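Local coordinates for protein tumor necrosis factor receptor superfamily member 16 (Rattus norvegicus, PDB 1SG1) that probably binds nerve growth factor and related neurotrophins at the cell surface through its cysteine-rich repeats, as a receptor of the tumour necrosis factor receptor superfamily, at residues G105-C110 and N115-E120; V25-P28 and T34-E37. One frame throughout, in Å; residues are numbered along the deposited sequence.

Contact 1. Residues G105-C110 and N115-E120; sequences GLVFSC and NTVCEE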
# COMPACT_ATOMS: atom_id res chain seq x y z
N GLY C 105 -5.29 -2.73 -26.26
CA GLY C 105 -5.19 -1.99 -25.01
C GLY C 105 -5.77 -2.51 -23.69
O GLY C 105 -6.71 -3.32 -23.64
N LEU C 106 -5.20 -2.01 -22.60
CA LEU C 106 -5.63 -2.40 -21.26
C LEU C 106 -7.14 -2.26 -20.97
O LEU C 106 -7.75 -1.26 -21.33
CB LEU C 106 -4.86 -1.61 -20.21
CG LEU C 106 -5.33 -1.83 -18.78
CD1 LEU C 106 -5.42 -3.30 -18.50
CD2 LEU C 106 -4.38 -1.19 -17.82
N VAL C 107 -7.72 -3.27 -20.33
CA VAL C 107 -9.13 -3.22 -19.97
C VAL C 107 -9.18 -3.43 -18.47
O VAL C 107 -9.79 -2.66 -17.74
CB VAL C 107 -9.96 -4.36 -20.56
CG1 VAL C 107 -11.38 -4.14 -20.24
CG2 VAL C 107 -9.79 -4.43 -22.04
N PHE C 108 -8.52 -4.49 -18.04
CA PHE C 108 -8.46 -4.84 -16.64
C PHE C 108 -7.01 -5.08 -16.24
O PHE C 108 -6.29 -5.87 -16.86
CB PHE C 108 -9.32 -6.08 -16.39
CG PHE C 108 -10.80 -5.80 -16.48
CD1 PHE C 108 -11.63 -6.59 -17.28
CD2 PHE C 108 -11.38 -4.78 -15.72
CE1 PHE C 108 -13.02 -6.35 -17.34
CE2 PHE C 108 -12.77 -4.54 -15.78
CZ PHE C 108 -13.58 -5.33 -16.58
N SER C 109 -6.58 -4.36 -15.21
CA SER C 109 -5.23 -4.47 -14.71
C SER C 109 -4.83 -5.87 -14.22
O SER C 109 -5.65 -6.63 -13.71
CB SER C 109 -5.00 -3.46 -13.59
OG SER C 109 -4.28 -2.34 -14.08
N CYS C 110 -3.55 -6.17 -14.39
CA CYS C 110 -2.98 -7.45 -13.98
C CYS C 110 -2.49 -7.35 -12.54
O CYS C 110 -1.42 -6.82 -12.28
CB CYS C 110 -1.80 -7.82 -14.87
SG CYS C 110 -1.03 -9.41 -14.45
N ASN C 115 -4.89 -12.05 -14.32
CA ASN C 115 -3.96 -11.77 -15.40
C ASN C 115 -4.61 -10.65 -16.22
O ASN C 115 -5.83 -10.48 -16.22
CB ASN C 115 -3.73 -13.00 -16.29
CG ASN C 115 -2.84 -12.71 -17.50
OD1 ASN C 115 -1.92 -11.91 -17.44
ND2 ASN C 115 -3.11 -13.39 -18.59
N THR C 116 -3.75 -9.86 -16.87
CA THR C 116 -4.14 -8.75 -17.73
C THR C 116 -5.27 -9.10 -18.69
O THR C 116 -5.18 -10.09 -19.42
CB THR C 116 -2.97 -8.34 -18.63
OG1 THR C 116 -1.81 -8.13 -17.83
CG2 THR C 116 -3.31 -7.08 -19.40
N VAL C 117 -6.32 -8.28 -18.69
CA VAL C 117 -7.43 -8.44 -19.63
C VAL C 117 -7.25 -7.37 -20.72
O VAL C 117 -7.42 -6.18 -20.45
CB VAL C 117 -8.79 -8.16 -19.00
CG1 VAL C 117 -9.87 -8.20 -20.08
CG2 VAL C 117 -9.08 -9.18 -17.92
N CYS C 118 -6.90 -7.79 -21.93
CA CYS C 118 -6.69 -6.84 -23.03
C CYS C 118 -7.88 -6.59 -23.95
O CYS C 118 -8.91 -7.23 -23.86
CB CYS C 118 -5.51 -7.26 -23.88
SG CYS C 118 -3.94 -7.20 -22.98
N GLU C 119 -7.69 -5.65 -24.86
CA GLU C 119 -8.73 -5.24 -25.79
C GLU C 119 -8.15 -4.79 -27.12
O GLU C 119 -7.14 -4.09 -27.17
CB GLU C 119 -9.50 -4.10 -25.15
CG GLU C 119 -10.54 -3.41 -25.98
CD GLU C 119 -11.17 -2.27 -25.20
OE1 GLU C 119 -10.45 -1.30 -24.85
OE2 GLU C 119 -12.38 -2.36 -24.91
N GLU C 120 -8.78 -5.22 -28.21
CA GLU C 120 -8.36 -4.82 -29.54
C GLU C 120 -8.97 -3.42 -29.55
O GLU C 120 -10.15 -3.27 -29.22
CB GLU C 120 -9.06 -5.71 -30.58
CG GLU C 120 -8.30 -5.94 -31.86
CD GLU C 120 -7.02 -6.74 -31.66
OE1 GLU C 120 -7.01 -7.63 -30.78
OE2 GLU C 120 -6.03 -6.48 -32.38
O HOH W 1 -8.06 0.08 -23.66

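Contact 2. Residues V25-P28 and T34-E37; sequences VAQP and TVCE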
# COMPACT_ATOMS: atom_id res chain seq x y z
N VAL C 25 3.43 -20.51 23.28
CA VAL C 25 3.66 -21.39 24.42
C VAL C 25 5.11 -21.89 24.46
O VAL C 25 5.53 -22.69 23.62
CB VAL C 25 2.71 -22.61 24.37
CG1 VAL C 25 2.98 -23.53 25.56
CG2 VAL C 25 1.28 -22.14 24.39
N ALA C 26 5.87 -21.41 25.44
CA ALA C 26 7.26 -21.82 25.59
C ALA C 26 7.29 -23.31 25.94
O ALA C 26 7.94 -24.11 25.26
CB ALA C 26 7.93 -21.01 26.68
N GLN C 27 6.57 -23.68 26.99
CA GLN C 27 6.52 -25.07 27.42
C GLN C 27 5.11 -25.48 27.84
O GLN C 27 4.50 -24.85 28.71
CB GLN C 27 7.51 -25.29 28.56
CG GLN C 27 7.50 -26.67 29.18
CD GLN C 27 8.41 -26.74 30.39
OE1 GLN C 27 9.63 -26.71 30.26
NE2 GLN C 27 7.81 -26.82 31.57
N PRO C 28 4.57 -26.54 27.22
CA PRO C 28 3.23 -27.09 27.46
C PRO C 28 2.89 -27.43 28.90
O PRO C 28 3.66 -28.09 29.60
CB PRO C 28 3.18 -28.31 26.55
CG PRO C 28 4.61 -28.73 26.48
CD PRO C 28 5.34 -27.43 26.33
N THR C 34 1.64 -23.16 32.68
CA THR C 34 1.81 -22.89 31.24
C THR C 34 2.83 -21.78 31.15
O THR C 34 2.70 -20.77 31.84
CB THR C 34 0.58 -22.31 30.54
OG1 THR C 34 -0.50 -23.24 30.60
CG2 THR C 34 0.89 -22.01 29.08
N VAL C 35 3.83 -21.94 30.29
CA VAL C 35 4.81 -20.88 30.13
C VAL C 35 4.71 -20.23 28.74
O VAL C 35 4.94 -20.86 27.71
CB VAL C 35 6.25 -21.41 30.41
CG1 VAL C 35 6.49 -22.68 29.69
CG2 VAL C 35 7.29 -20.36 30.04
N CYS C 36 4.33 -18.95 28.76
CA CYS C 36 4.17 -18.15 27.55
C CYS C 36 5.28 -17.11 27.39
O CYS C 36 5.63 -16.41 28.33
CB CYS C 36 2.85 -17.38 27.61
SG CYS C 36 1.35 -18.37 27.88
N GLU C 37 5.82 -17.03 26.20
CA GLU C 37 6.79 -15.98 25.94
C GLU C 37 6.37 -15.27 24.65
O GLU C 37 5.82 -15.89 23.75
CB GLU C 37 8.21 -16.55 25.81
CG GLU C 37 8.52 -17.19 24.47
CD GLU C 37 9.98 -17.58 24.33
OE1 GLU C 37 10.39 -18.62 24.91
OE2 GLU C 37 10.74 -16.84 23.66

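Contact 1. Residues G105-C110 and N115-E120
G105 pairs loosely with E119 at the open end of a two-stranded antiparallel hairpin. L106 O is tied through one water to E119 OE1, which also makes a salt bridge to a basic side chain of another protein chain. V107 and F108 then both face V117, a classic beta bulge. Its signature is one acceptor with two donors: V117 O takes V107 N at 2.9 Å, nearly along the C=O axis but with a bent N-H (133°), and F108 N at 3.1 Å on a lone pair, straighter (166°). V117 N returns a nearly straight bond to F108 O at 3.0 Å. F108 CG lies anti to its carbonyl carbon (chi1 -72°), which sends the ring out alongside V117, whose CB is at the ring edge and CG1 3.7 Å from F108 CD1; V107 CG1 sits over one ring face, displaced toward the rim. An alanine in place of V117, lacking both methyl branches, would probably thin the contact at F108 CD1 and leave V107 CB without its CG1 neighbour. C110 ends the segment, CB against T116 OG1, which bonds S98 O. The bulge thus sets F108 beside V117, while disulfides C97–C110 and C100–C118 tie both segments into their cysteine-rich repeat.

Contact 2. Residues V25-P28 and T34-E37
A26 N donates to V35 O at 2.5 Å, a modelled length so short that it should not be read as strength; the donor lies in the carbonyl plane, although the angle at the hydrogen is only 134°. Q27 N approaches the same oxygen at 3.3 Å, a weak bond whose donor position is less certain. V35 N to Q27 O, 3.4 Å, is also weak but straight, at 168°. With A26 and Q27 both set against V35, and the register slipping by one residue after the V25–C36 pair, the geometry is that of a classic beta bulge. V25 CA adds a C-H...O contact to the shared V35 oxygen at 3.6 Å.

Around the bulge the side-chain packing is modest. The methyl of A26, CB, meets V35 CG2 at 3.5 Å, and that branch is carried there by lying anti to the V35 backbone N. E37 OE1 also approaches A26 CB, at 3.9 Å. V25 CG1 lies 4.4 Å from T34 CG2, next to C19. V35 O is thus the shared acceptor of the bulge in this exposed hairpin, although one of its two bonds is weak and of uncertain donor position. The C19–C36 disulfide ties the second strand, and the hydrogen bond of T34 OG1 to K17 O the turn just before it, to the loop of K17 and C19 that precedes the hairpin.

How the contacts relate
Both contacts close antiparallel hairpins with a classic bulge in the first strand, two residues facing one valine, and both have second-strand cysteines in disulfides. They hold different elements: contact 2 joins strands 23-27 and 35-38, contact 1 strands 104-108 and 117-120. Their centres are about 51 Å apart on opposite sides of the chain's centre, and with nearest atoms about 38 Å apart neither touches the other in this elongated receptor. Contact 2 is a surface contact, with no buried residue and no other protein chain of the assembly touching it. Contact 1 is partly buried, has firmer bulge bonds and an aromatic ring beside its valine, and meets other protein chains through packing and the charge of E119.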